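Local coordinates for protein contact-dependent inhibitor A (Enterobacter cloacae subsp. cloacae, PDB 4NTQ) that delivers a toxic RNase, probably acting on ribosomal RNA, into target bacteria and is bound in this complex by the immunity protein CdiI, at residues Met215-Ser218 with Lys219-Ile223; Thr225-Ser228 with Gly229-Ile233. All coordinates share one frame; numbering follows the deposited sequence.

Contact 1 of 2, residues Met215-Ser218 with Lys219-Ile223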
HETATM    1  N   MSE A 215      -2.837   6.502   8.290  1.00 40.14           N
HETATM    2  CA  MSE A 215      -4.294   6.438   8.300  1.00 32.61           C
HETATM    3  C   MSE A 215      -4.852   6.427   6.893  1.00 43.65           C
HETATM    4  O   MSE A 215      -4.324   7.095   6.013  1.00 44.42           O
HETATM    5  CB  MSE A 215      -4.877   7.606   9.086  1.00 40.74           C
HETATM    6  CG  MSE A 215      -6.397   7.645   9.137  1.00 36.49           C
HETATM    7 SE   MSE A 215      -7.038   9.133  10.228  1.00 54.09          SE
HETATM    8  CE  MSE A 215      -5.932   8.799  11.808  1.00 53.35           C
ATOM      9  N   PHE A 216      -5.917   5.662   6.680  1.00 35.45           N
ATOM     10  CA  PHE A 216      -6.588   5.636   5.389  1.00 36.05           C
ATOM     11  C   PHE A 216      -8.069   5.968   5.561  1.00 39.85           C
ATOM     12  O   PHE A 216      -8.693   5.567   6.544  1.00 36.87           O
ATOM     13  CB  PHE A 216      -6.427   4.270   4.726  1.00 34.69           C
ATOM     14  CG  PHE A 216      -4.997   3.863   4.515  1.00 29.82           C
ATOM     15  CD1 PHE A 216      -4.390   4.030   3.284  1.00 35.52           C
ATOM     16  CD2 PHE A 216      -4.257   3.319   5.549  1.00 32.80           C
ATOM     17  CE1 PHE A 216      -3.069   3.656   3.085  1.00 30.23           C
ATOM     18  CE2 PHE A 216      -2.939   2.934   5.357  1.00 38.87           C
ATOM     19  CZ  PHE A 216      -2.347   3.102   4.122  1.00 36.69           C
ATOM     20  N   ASN A 217      -8.641   6.701   4.615  1.00 42.67           N
ATOM     21  CA  ASN A 217     -10.048   7.072   4.770  1.00 48.08           C
ATOM     22  C   ASN A 217     -11.020   5.943   4.428  1.00 49.62           C
ATOM     23  O   ASN A 217     -10.594   4.827   4.118  1.00 46.84           O
ATOM     24  CB  ASN A 217     -10.386   8.373   4.033  1.00 40.41           C
ATOM     25  CG  ASN A 217     -10.399   8.223   2.530  1.00 42.55           C
ATOM     26  OD1 ASN A 217     -10.243   7.129   1.990  1.00 46.61           O
ATOM     27  ND2 ASN A 217     -10.598   9.337   1.841  1.00 45.08           N
ATOM     28  N   SER A 218     -12.316   6.245   4.471  1.00 46.74           N
ATOM     29  CA  SER A 218     -13.357   5.230   4.333  1.00 44.45           C
ATOM     30  C   SER A 218     -13.256   4.505   3.000  1.00 45.36           C
ATOM     31  O   SER A 218     -13.779   3.407   2.845  1.00 53.50           O
ATOM     32  CB  SER A 218     -14.745   5.854   4.490  1.00 47.88           C
ATOM     33  OG  SER A 218     -15.025   6.722   3.409  1.00 48.92           O
ATOM     34  N   LYS A 219     -12.576   5.119   2.038  1.00 44.45           N
ATOM     35  CA  LYS A 219     -12.333   4.479   0.746  1.00 45.06           C
ATOM     36  C   LYS A 219     -10.902   3.935   0.604  1.00 41.12           C
ATOM     37  O   LYS A 219     -10.496   3.511  -0.470  1.00 47.02           O
ATOM     38  CB  LYS A 219     -12.647   5.446  -0.398  1.00 44.22           C
ATOM     39  CG  LYS A 219     -14.135   5.651  -0.650  1.00 55.01           C
ATOM     40  CD  LYS A 219     -14.399   7.032  -1.252  1.00 66.82           C
ATOM     41  CE  LYS A 219     -15.772   7.120  -1.911  1.00 73.63           C
ATOM     42  NZ  LYS A 219     -16.839   6.748  -0.951  1.00 81.20           N
ATOM     43  N   GLY A 220     -10.139   3.939   1.683  1.00 38.05           N
ATOM     44  CA  GLY A 220      -8.789   3.409   1.620  1.00 40.85           C
ATOM     45  C   GLY A 220      -7.765   4.361   1.030  1.00 38.60           C
ATOM     46  O   GLY A 220      -6.646   3.959   0.704  1.00 36.22           O
ATOM     47  N   LYS A 221      -8.143   5.624   0.865  1.00 37.55           N
ATOM     48  CA  LYS A 221      -7.178   6.637   0.454  1.00 33.93           C
ATOM     49  C   LYS A 221      -6.348   7.023   1.674  1.00 36.54           C
ATOM     50  O   LYS A 221      -6.900   7.235   2.761  1.00 43.49           O
ATOM     51  CB  LYS A 221      -7.890   7.872  -0.082  1.00 39.53           C
ATOM     52  CG  LYS A 221      -8.882   7.613  -1.199  1.00 51.12           C
ATOM     53  CD  LYS A 221      -8.228   7.676  -2.571  1.00 49.05           C
ATOM     54  CE  LYS A 221      -9.280   7.616  -3.666  1.00 45.98           C
ATOM     55  NZ  LYS A 221     -10.274   8.706  -3.514  1.00 55.26           N
ATOM     56  N   ARG A 222      -5.030   7.112   1.506  1.00 38.92           N
ATOM     57  CA  ARG A 222      -4.155   7.558   2.590  1.00 36.44           C
ATOM     58  C   ARG A 222      -4.386   9.026   2.881  1.00 42.19           C
ATOM     59  O   ARG A 222      -4.343   9.866   1.972  1.00 41.40           O
ATOM     60  CB  ARG A 222      -2.698   7.351   2.217  1.00 33.58           C
ATOM     61  CG  ARG A 222      -1.692   7.684   3.311  1.00 35.39           C
ATOM     62  CD  ARG A 222      -0.331   7.074   2.956  1.00 34.72           C
ATOM     63  NE  ARG A 222       0.783   7.656   3.700  1.00 37.15           N
ATOM     64  CZ  ARG A 222       2.039   7.212   3.628  1.00 39.16           C
ATOM     65  NH1 ARG A 222       2.335   6.173   2.847  1.00 29.86           N
ATOM     66  NH2 ARG A 222       3.001   7.806   4.333  1.00 28.68           N
ATOM     67  N   ILE A 223      -4.639   9.340   4.146  1.00 39.64           N
ATOM     68  CA  ILE A 223      -4.876  10.727   4.535  1.00 38.94           C
ATOM     69  C   ILE A 223      -3.915  11.183   5.619  1.00 36.31           C
ATOM     70  O   ILE A 223      -4.224  12.095   6.397  1.00 36.69           O
ATOM     71  CB  ILE A 223      -6.337  10.998   4.950  1.00 37.81           C
ATOM     72  CG1 ILE A 223      -6.794  10.010   6.020  1.00 37.44           C
ATOM     73  CG2 ILE A 223      -7.253  10.943   3.737  1.00 35.89           C
ATOM     74  CD1 ILE A 223      -8.173  10.359   6.626  1.00 43.75           C
TER
HETATM   75  O   HOH W   1     -12.022   9.265  -0.661  1.00 38.20           O
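Asn217 turns its side-chain carbonyl back across the bend to collect two backbone N-H groups: Asn217 OD1 takes Lys221 N at 2.8 Å and Lys219 N at 3.1 Å. Both arrive well out of the amide plane, one on each face. The torsion behind this sets CG between the backbone N and the carbonyl carbon (chi1 71°), and the second bond closes an Asx turn. Backbone bonds Gly220 N to Asn217 O and Asn217 N to Lys221 O complete a type I turn with a G1 bulge, where Gly220 suits the left-handed conformation. Lys219, at the exposed corner, serves the turn through its N-H while its long chain leads outward. The branched Ile223 packs against Met215, a selenomethionine, and the CB of Asn217: Ile223 CD1 lies 3.9 Å from Asn217 CB, and Ile223 CG1 is 3.9 Å from Met215 CG. Asn217 ND2 meanwhile donates to a water at 2.9 Å and to Asp120 of the CdiI chain. A buried amide is thus used from both ends: its oxygen holds the loop in shape, which probably sets the direction in which ND2 points to Asp120 of CdiI.

Contact 2 of 2, residues Thr225-Ser228 with Gly229-Ile233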
ATOM      1  N   THR A 225       0.366  10.522   7.666  1.00 43.20           N
ATOM      2  CA  THR A 225       1.160   9.842   8.675  1.00 39.86           C
ATOM      3  C   THR A 225       0.841  10.527   9.994  1.00 40.73           C
ATOM      4  O   THR A 225       0.758  11.742  10.027  1.00 45.73           O
ATOM      5  CB  THR A 225       2.652   9.973   8.372  1.00 35.60           C
ATOM      6  OG1 THR A 225       2.971   9.204   7.202  1.00 40.70           O
ATOM      7  CG2 THR A 225       3.475   9.470   9.554  1.00 34.98           C
ATOM      8  N   TYR A 226       0.643   9.763  11.067  1.00 39.48           N
ATOM      9  CA  TYR A 226       0.186  10.326  12.345  1.00 44.12           C
ATOM     10  C   TYR A 226       1.043   9.906  13.530  1.00 45.78           C
ATOM     11  O   TYR A 226       1.633   8.822  13.517  1.00 58.27           O
ATOM     12  CB  TYR A 226      -1.268   9.922  12.628  1.00 44.34           C
ATOM     13  CG  TYR A 226      -2.267  10.559  11.690  1.00 50.01           C
ATOM     14  CD1 TYR A 226      -3.111  11.579  12.126  1.00 48.31           C
ATOM     15  CD2 TYR A 226      -2.365  10.146  10.365  1.00 34.56           C
ATOM     16  CE1 TYR A 226      -4.027  12.169  11.259  1.00 45.71           C
ATOM     17  CE2 TYR A 226      -3.262  10.718   9.508  1.00 40.56           C
ATOM     18  CZ  TYR A 226      -4.094  11.734   9.952  1.00 45.30           C
ATOM     19  OH  TYR A 226      -4.986  12.299   9.073  1.00 46.93           O
ATOM     20  N   ASP A 227       1.101  10.750  14.562  1.00 42.61           N
ATOM     21  CA  ASP A 227       1.825  10.382  15.787  1.00 47.66           C
ATOM     22  C   ASP A 227       1.003   9.467  16.694  1.00 49.90           C
ATOM     23  O   ASP A 227      -0.075   9.010  16.305  1.00 54.21           O
ATOM     24  CB  ASP A 227       2.403  11.598  16.536  1.00 43.84           C
ATOM     25  CG  ASP A 227       1.347  12.472  17.203  1.00 53.42           C
ATOM     26  OD1 ASP A 227       1.661  13.661  17.424  1.00 59.01           O
ATOM     27  OD2 ASP A 227       0.233  12.004  17.533  1.00 52.25           O
ATOM     28  N   SER A 228       1.507   9.197  17.895  1.00 53.15           N
ATOM     29  CA  SER A 228       0.891   8.179  18.747  1.00 59.96           C
ATOM     30  C   SER A 228      -0.467   8.612  19.313  1.00 63.86           C
ATOM     31  O   SER A 228      -1.182   7.808  19.915  1.00 64.18           O
ATOM     32  CB  SER A 228       1.842   7.734  19.869  1.00 55.59           C
ATOM     33  OG  SER A 228       2.113   8.783  20.781  1.00 54.11           O
ATOM     34  N   GLY A 229      -0.817   9.879  19.109  1.00 62.73           N
ATOM     35  CA  GLY A 229      -2.082  10.408  19.582  1.00 52.45           C
ATOM     36  C   GLY A 229      -2.956  10.857  18.434  1.00 54.42           C
ATOM     37  O   GLY A 229      -3.938  11.561  18.636  1.00 60.24           O
ATOM     38  N   LEU A 230      -2.584  10.435  17.232  1.00 47.30           N
ATOM     39  CA  LEU A 230      -3.284  10.778  15.992  1.00 52.54           C
ATOM     40  C   LEU A 230      -3.315  12.267  15.664  1.00 53.00           C
ATOM     41  O   LEU A 230      -4.331  12.782  15.210  1.00 56.88           O
ATOM     42  CB  LEU A 230      -4.695  10.178  15.943  1.00 48.16           C
ATOM     43  CG  LEU A 230      -4.700   8.652  15.897  1.00 48.34           C
ATOM     44  CD1 LEU A 230      -6.090   8.122  15.593  1.00 47.26           C
ATOM     45  CD2 LEU A 230      -3.687   8.140  14.883  1.00 47.46           C
ATOM     46  N   ASN A 231      -2.194  12.943  15.892  1.00 53.24           N
ATOM     47  CA  ASN A 231      -1.970  14.254  15.310  1.00 50.49           C
ATOM     48  C   ASN A 231      -1.165  14.102  14.021  1.00 59.29           C
ATOM     49  O   ASN A 231      -0.054  13.561  14.035  1.00 62.87           O
ATOM     50  CB  ASN A 231      -1.228  15.177  16.273  1.00 55.35           C
ATOM     51  CG  ASN A 231      -1.915  15.305  17.604  1.00 68.18           C
ATOM     52  OD1 ASN A 231      -3.049  15.784  17.695  1.00 74.41           O
ATOM     53  ND2 ASN A 231      -1.221  14.894  18.657  1.00 69.00           N
ATOM     54  N   ARG A 232      -1.748  14.564  12.919  1.00 52.32           N
ATOM     55  CA  ARG A 232      -1.134  14.492  11.606  1.00 51.23           C
ATOM     56  C   ARG A 232       0.246  15.112  11.617  1.00 52.11           C
ATOM     57  O   ARG A 232       0.441  16.212  12.129  1.00 54.72           O
ATOM     58  CB  ARG A 232      -2.004  15.231  10.586  1.00 54.41           C
ATOM     59  CG  ARG A 232      -1.747  14.848   9.149  1.00 53.71           C
ATOM     60  CD  ARG A 232      -2.515  15.754   8.200  1.00 51.10           C
ATOM     61  NE  ARG A 232      -2.453  15.266   6.832  1.00 45.68           N
ATOM     62  CZ  ARG A 232      -1.420  15.467   6.021  1.00 42.33           C
ATOM     63  NH1 ARG A 232      -0.368  16.146   6.441  1.00 33.15           N
ATOM     64  NH2 ARG A 232      -1.438  14.981   4.789  1.00 42.25           N
ATOM     65  N   ILE A 233       1.205  14.403  11.038  1.00 46.24           N
ATOM     66  CA  ILE A 233       2.580  14.869  11.016  1.00 43.87           C
ATOM     67  C   ILE A 233       2.907  15.340   9.620  1.00 39.18           C
ATOM     68  O   ILE A 233       3.434  16.425   9.432  1.00 47.81           O
ATOM     69  CB  ILE A 233       3.553  13.732  11.370  1.00 46.72           C
ATOM     70  CG1 ILE A 233       3.340  13.271  12.809  1.00 47.56           C
ATOM     71  CG2 ILE A 233       4.988  14.169  11.137  1.00 47.50           C
ATOM     72  CD1 ILE A 233       3.566  14.350  13.831  1.00 45.48           C
TER
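Tyr226 lies against Leu230, met near its base, and Arg232, met along the ring. Tyr226 CB packs on Leu230 CD2 at 3.8 Å, an apolar touch that suits leucine, whose side chain also reaches Trp213 and Met215 on strand 213-216. With CG held anti to the carbonyl carbon (chi1 -68°), the ring lies across the neighbouring strand. Tyr226 CD1 comes 3.5 Å from Leu230 O, near the ring plane, while Arg232 CA sits over one face in a CH-pi contact, 4.0 Å from the centroid of the Tyr226 ring. Farther out, Tyr226 CE1 meets Arg232 CB at 3.7 Å and CZ approaches the CG of the same arginine. The hydroxyl at the tip is hydrogen-bonded to Ile223 O. Tyr226 and Arg232 form a non-hydrogen-bonded antiparallel pair of a beta hairpin, closed by a type I turn from Asp227 to Leu230 with a G1 bulge, Leu230 taking the left-handed conformation. Asp227 suits the turn's first position because Asp227 OD2 accepts Gly229 N at 2.8 Å, making an Asx turn, and Asn231 N at 3.1 Å, from opposite faces of the carboxylate. Asn231 ND2 adds a weak hydrogen bond to Asp227 OD1, 3.4 Å long, its amide perpendicular to the carboxylate. The extended arginine chain carries its guanidinium past the ring to a salt bridge with Asp235.

How the contacts relate
Contact 1 closes before contact 2 opens, and strand 222-226 belongs to both: it is the second strand of one hairpin and the first of the next, so the two turns lie at opposite ends of it. Their centres are about 14 Å apart within one antiparallel sheet, whose last three strands, 213-216, 222-226 and 232-234, follow in chain order. The contacts also touch directly, Met215 CB packing 3.5 Å from Tyr226 CE2. CdiI lies within reach of seven residues of contact 1 but two of contact 2, so the hairpin of contact 1 faces the immunity protein more fully, while contact 2 leads to strand 232-234, one of the two outermost strands of the sheet within this chain.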